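Local coordinates for protein octenoyl-CoA reductase/carboxylase (Streptomyces sp., PDB 4A0S) that probably carries out the NADPH-dependent reductive carboxylation of 2-octenoyl-CoA, supplying an unusual extender unit for cinnabaramide polyketide biosynthesis, at residues Arg316-Phe319 and Gly320-Ile324; Asp426-Arg430 and Leu431-Arg435. All coordinates share one frame; numbering follows the deposited sequence.

Contact 1. Residues Arg316-Phe319 and Gly320-Ile324; sequences RVTF and GLSVI
Helix 316-325 is the crossover helix of a beta-alpha-beta unit in the Rossmann-type nucleotide-binding domain, and F319 meets V323 one turn apart on it. CE2 of the slanting F319 ring lies 3.5 Å from CG2 of V323. The F319 ring stands off the helix because its CG is anti to the backbone N (chi1 -172°), which sets it beside the carbonyl carbon, on the side of the next turn. In the backbone of the same turn, V323 N donates to F319 O over 3.0 Å, tilted 20° from the carbonyl plane. The preceding rung is S322 N to T318 O at 2.8 Å. CB of L321 also rests 3.1 Å from T318 O, and its CD1 reaches back to 3.8 Å from V317 O. A water bridges the first turn. Its O lies 3.2 Å from V317 O, to which it can donate, and accepts a weak bond from G320 N. The F319 ring also meets H343 and, edge-to-face, F345 of the second subunit. With an alanine here, V323 CG2 would probably lose its aromatic neighbour, and F345 of the second subunit its edge-to-face partner. The hydroxyls of T318 and S322 both bond to E312, at the end of strand 309-312, which ties the helix to the strand before it. The T318 side chain is also about 3 Å from that of R272, an NADP-binding residue. L321 and I324 pack on helix 285-303, and S322 touches V310 of strand 309-312. After the helix the chain enters strand 331-334, next to 309-312 in the parallel sheet.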
loop_
_atom_site.group_PDB
_atom_site.type_symbol
_atom_site.label_atom_id
_atom_site.label_comp_id
_atom_site.label_asym_id
_atom_site.label_seq_id
_atom_site.Cartn_x
_atom_site.Cartn_y
_atom_site.Cartn_z
ATOM N N ARG A 316 12.144 -22.927 -11.107
ATOM C CA ARG A 316 11.165 -23.937 -11.524
ATOM C C ARG A 316 11.024 -25.099 -10.537
ATOM O O ARG A 316 9.919 -25.549 -10.222
ATOM C CB ARG A 316 11.555 -24.426 -12.934
ATOM C CG ARG A 316 11.132 -25.813 -13.313
ATOM C CD ARG A 316 11.248 -26.043 -14.812
ATOM N NE ARG A 316 10.510 -27.260 -15.165
ATOM C CZ ARG A 316 9.204 -27.308 -15.427
ATOM N NH1 ARG A 316 8.462 -26.204 -15.427
ATOM N NH2 ARG A 316 8.634 -28.465 -15.717
ATOM N N VAL A 317 12.150 -25.554 -10.015
ATOM C CA VAL A 317 12.183 -26.730 -9.154
ATOM C C VAL A 317 11.406 -26.499 -7.861
ATOM O O VAL A 317 10.695 -27.380 -7.392
ATOM C CB VAL A 317 13.638 -27.142 -8.865
ATOM C CG1 VAL A 317 13.709 -28.106 -7.704
ATOM C CG2 VAL A 317 14.239 -27.780 -10.098
ATOM N N THR A 318 11.540 -25.300 -7.309
ATOM C CA THR A 318 10.969 -24.973 -6.005
ATOM C C THR A 318 9.705 -24.142 -6.106
ATOM O O THR A 318 8.965 -24.006 -5.128
ATOM C CB THR A 318 11.971 -24.176 -5.155
ATOM O OG1 THR A 318 12.378 -23.011 -5.878
ATOM C CG2 THR A 318 13.190 -25.024 -4.856
ATOM N N PHE A 319 9.464 -23.550 -7.267
ATOM C CA PHE A 319 8.447 -22.511 -7.324
ATOM C C PHE A 319 7.047 -23.023 -7.037
ATOM O O PHE A 319 6.285 -22.356 -6.359
ATOM C CB PHE A 319 8.471 -21.767 -8.645
ATOM C CG PHE A 319 7.572 -20.576 -8.659
ATOM C CD1 PHE A 319 8.011 -19.366 -8.161
ATOM C CD2 PHE A 319 6.275 -20.675 -9.137
ATOM C CE1 PHE A 319 7.186 -18.256 -8.157
ATOM C CE2 PHE A 319 5.435 -19.558 -9.123
ATOM C CZ PHE A 319 5.895 -18.362 -8.625
ATOM N N GLY A 320 6.709 -24.191 -7.576
ATOM C CA GLY A 320 5.417 -24.809 -7.340
ATOM C C GLY A 320 5.243 -25.046 -5.865
ATOM O O GLY A 320 4.164 -24.847 -5.320
ATOM N N LEU A 321 6.327 -25.455 -5.212
ATOM C CA LEU A 321 6.333 -25.626 -3.761
ATOM C C LEU A 321 6.086 -24.285 -3.072
ATOM O O LEU A 321 5.262 -24.194 -2.173
ATOM C CB LEU A 321 7.664 -26.216 -3.304
ATOM C CG LEU A 321 8.032 -27.541 -3.978
ATOM C CD1 LEU A 321 9.522 -27.835 -3.812
ATOM C CD2 LEU A 321 7.192 -28.624 -3.368
ATOM N N SER A 322 6.795 -23.252 -3.531
ATOM C CA SER A 322 6.726 -21.911 -2.941
ATOM C C SER A 322 5.294 -21.407 -2.931
ATOM O O SER A 322 4.837 -20.867 -1.920
ATOM C CB SER A 322 7.624 -20.944 -3.699
ATOM O OG SER A 322 8.971 -21.311 -3.512
ATOM N N VAL A 323 4.587 -21.622 -4.038
ATOM C CA VAL A 323 3.176 -21.258 -4.138
ATOM C C VAL A 323 2.321 -22.040 -3.141
ATOM O O VAL A 323 1.425 -21.487 -2.505
ATOM C CB VAL A 323 2.628 -21.445 -5.579
ATOM C CG1 VAL A 323 1.140 -21.254 -5.601
ATOM C CG2 VAL A 323 3.257 -20.437 -6.495
ATOM N N ILE A 324 2.612 -23.318 -2.985
ATOM C CA ILE A 324 1.794 -24.151 -2.107
ATOM C C ILE A 324 2.027 -23.810 -0.641
ATOM O O ILE A 324 1.078 -23.680 0.141
ATOM C CB ILE A 324 2.049 -25.648 -2.364
ATOM C CG1 ILE A 324 1.505 -26.016 -3.751
ATOM C CG2 ILE A 324 1.373 -26.501 -1.267
ATOM C CD1 ILE A 324 2.048 -27.299 -4.292
HETATM O O HOH W 1 7.648 -26.937 -8.252
#

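Contact 2. Residues Asp426-Arg430 and Leu431-Arg435; sequences DLRAR and LGEDR
L431 folds back over L427 at the end of helix 425-431. Its CD1 lies 3.9 Å from CG of L427, and the two side chains cross at a slant. The branch of L431 lies beside its own backbone N, which turns it back toward L427. Both leucines also touch H190 in a loop of the same chain. L431 N donates to L427 O at 2.9 Å. L427 CD1 has a further neighbour, the R430 guanidinium, and lies 4.0 Å above the centre of one of its faces. R430 bends at chi3, and its NE makes a weak bond to D426 O.

G432 comes next. Its N donates to R428 O at 2.7 Å, the second of two successive i to i+4 bonds. The helix ends at this glycine in the C' position, with positive phi, the first residue to leave helical geometry. A side chain here would press on the carbonyl O of L431. The chain turns at it into a short, weakly bonded helix that starts at about E433.

E433 then reaches back across that turn. Its OE2 accepts a salt-bridge hydrogen bond from R428 NH2 at 3.2 Å, nearly straight at 175°. The oxygen lies in the guanidinium plane, but the two flat groups stand 89° apart. R428 NH2 meets OE2 on the anti side, 23° out of the carboxylate plane. R428 arrives by an extended chain, and the same NH2 also pairs with E195, while NH1 bonds to H190 O.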
loop_
_atom_site.group_PDB
_atom_site.type_symbol
_atom_site.label_atom_id
_atom_site.label_comp_id
_atom_site.label_asym_id
_atom_site.label_seq_id
_atom_site.Cartn_x
_atom_site.Cartn_y
_atom_site.Cartn_z
ATOM N N ASP A 426 37.334 2.009 14.404
ATOM C CA ASP A 426 36.660 2.018 15.711
ATOM C C ASP A 426 35.310 1.355 15.639
ATOM O O ASP A 426 34.976 0.499 16.462
ATOM C CB ASP A 426 36.494 3.436 16.238
ATOM C CG ASP A 426 37.805 4.029 16.708
ATOM O OD1 ASP A 426 38.866 3.389 16.531
ATOM O OD2 ASP A 426 37.773 5.154 17.230
ATOM N N LEU A 427 34.528 1.751 14.647
ATOM C CA LEU A 427 33.263 1.094 14.410
ATOM C C LEU A 427 33.531 -0.364 14.128
ATOM O O LEU A 427 32.880 -1.238 14.701
ATOM C CB LEU A 427 32.544 1.716 13.229
ATOM C CG LEU A 427 31.185 1.097 12.925
ATOM C CD1 LEU A 427 30.333 1.125 14.177
ATOM C CD2 LEU A 427 30.526 1.870 11.787
ATOM N N ARG A 428 34.499 -0.636 13.262
ATOM C CA ARG A 428 34.791 -2.021 12.950
ATOM C C ARG A 428 35.070 -2.816 14.234
ATOM O O ARG A 428 34.496 -3.877 14.442
ATOM C CB ARG A 428 35.930 -2.147 11.958
ATOM C CG ARG A 428 36.230 -3.573 11.590
ATOM C CD ARG A 428 37.332 -3.618 10.578
ATOM N NE ARG A 428 37.515 -4.967 10.088
ATOM C CZ ARG A 428 36.766 -5.525 9.143
ATOM N NH1 ARG A 428 35.786 -4.840 8.569
ATOM N NH2 ARG A 428 37.015 -6.770 8.776
ATOM N N ALA A 429 35.922 -2.272 15.099
ATOM C CA ALA A 429 36.244 -2.892 16.380
ATOM C C ALA A 429 34.988 -3.102 17.243
ATOM O O ALA A 429 34.813 -4.173 17.839
ATOM C CB ALA A 429 37.267 -2.038 17.125
ATOM N N ARG A 430 34.124 -2.088 17.299
ATOM C CA ARG A 430 32.875 -2.163 18.056
ATOM C C ARG A 430 31.956 -3.286 17.561
ATOM O O ARG A 430 31.374 -4.019 18.366
ATOM C CB ARG A 430 32.138 -0.819 18.038
ATOM C CG ARG A 430 32.587 0.165 19.134
ATOM C CD ARG A 430 31.982 1.547 18.936
ATOM N NE ARG A 430 32.556 2.221 17.763
ATOM C CZ ARG A 430 32.020 3.276 17.150
ATOM N NH1 ARG A 430 30.882 3.802 17.584
ATOM N NH2 ARG A 430 32.621 3.807 16.098
ATOM N N LEU A 431 31.840 -3.427 16.242
ATOM C CA LEU A 431 30.960 -4.442 15.667
ATOM C C LEU A 431 31.630 -5.798 15.735
ATOM O O LEU A 431 30.987 -6.817 15.993
ATOM C CB LEU A 431 30.554 -4.089 14.231
ATOM C CG LEU A 431 29.663 -2.843 14.064
ATOM C CD1 LEU A 431 29.550 -2.452 12.594
ATOM C CD2 LEU A 431 28.279 -3.024 14.683
ATOM N N GLY A 432 32.936 -5.793 15.507
ATOM C CA GLY A 432 33.731 -6.996 15.607
ATOM C C GLY A 432 33.916 -7.590 14.241
ATOM O O GLY A 432 32.952 -7.787 13.500
ATOM N N GLU A 433 35.168 -7.903 13.927
ATOM C CA GLU A 433 35.538 -8.451 12.637
ATOM C C GLU A 433 34.832 -9.774 12.402
ATOM O O GLU A 433 34.484 -10.109 11.274
ATOM C CB GLU A 433 37.049 -8.643 12.597
ATOM C CG GLU A 433 37.576 -8.972 11.242
ATOM C CD GLU A 433 39.059 -8.766 11.143
ATOM O OE1 GLU A 433 39.772 -9.059 12.137
ATOM O OE2 GLU A 433 39.505 -8.287 10.069
ATOM N N ASP A 434 34.614 -10.523 13.481
ATOM C CA ASP A 434 33.928 -11.818 13.385
ATOM C C ASP A 434 32.434 -11.680 13.158
ATOM O O ASP A 434 31.847 -12.433 12.368
ATOM C CB ASP A 434 34.222 -12.698 14.609
ATOM C CG ASP A 434 35.674 -13.142 14.662
ATOM O OD1 ASP A 434 36.350 -13.081 13.607
ATOM O OD2 ASP A 434 36.147 -13.529 15.756
ATOM N N ARG A 435 31.817 -10.715 13.831
ATOM C CA ARG A 435 30.423 -10.404 13.564
ATOM C C ARG A 435 30.272 -9.982 12.103
ATOM O O ARG A 435 29.275 -10.299 11.459
ATOM C CB ARG A 435 29.889 -9.317 14.503
ATOM C CG ARG A 435 28.680 -8.524 13.911
ATOM C CD ARG A 435 27.556 -8.262 14.897
ATOM N NE ARG A 435 26.382 -7.653 14.249
ATOM C CZ ARG A 435 25.497 -8.307 13.489
ATOM N NH1 ARG A 435 25.638 -9.608 13.237
ATOM N NH2 ARG A 435 24.464 -7.656 12.969
#

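Overall arrangement
Contact 1 precedes contact 2 along the chain. Their centres are 39 Å apart and their nearest atoms about 26 Å apart, so they do not touch. Contact 1 is buried in the nucleotide-binding domain, on a helix between two neighbouring strands of the parallel sheet, 309-312 and 331-334. Contact 2 lies on the surface, on helices 425-431 and 433-436 near the C-terminus, and belongs to neither that helix nor that sheet. Contact 1 comes near NADP and another subunit of the tetramer. Contact 2 is away from the binding sites, touches no other chain of the assembly, and is held against the rest of the subunit through H190 and E195.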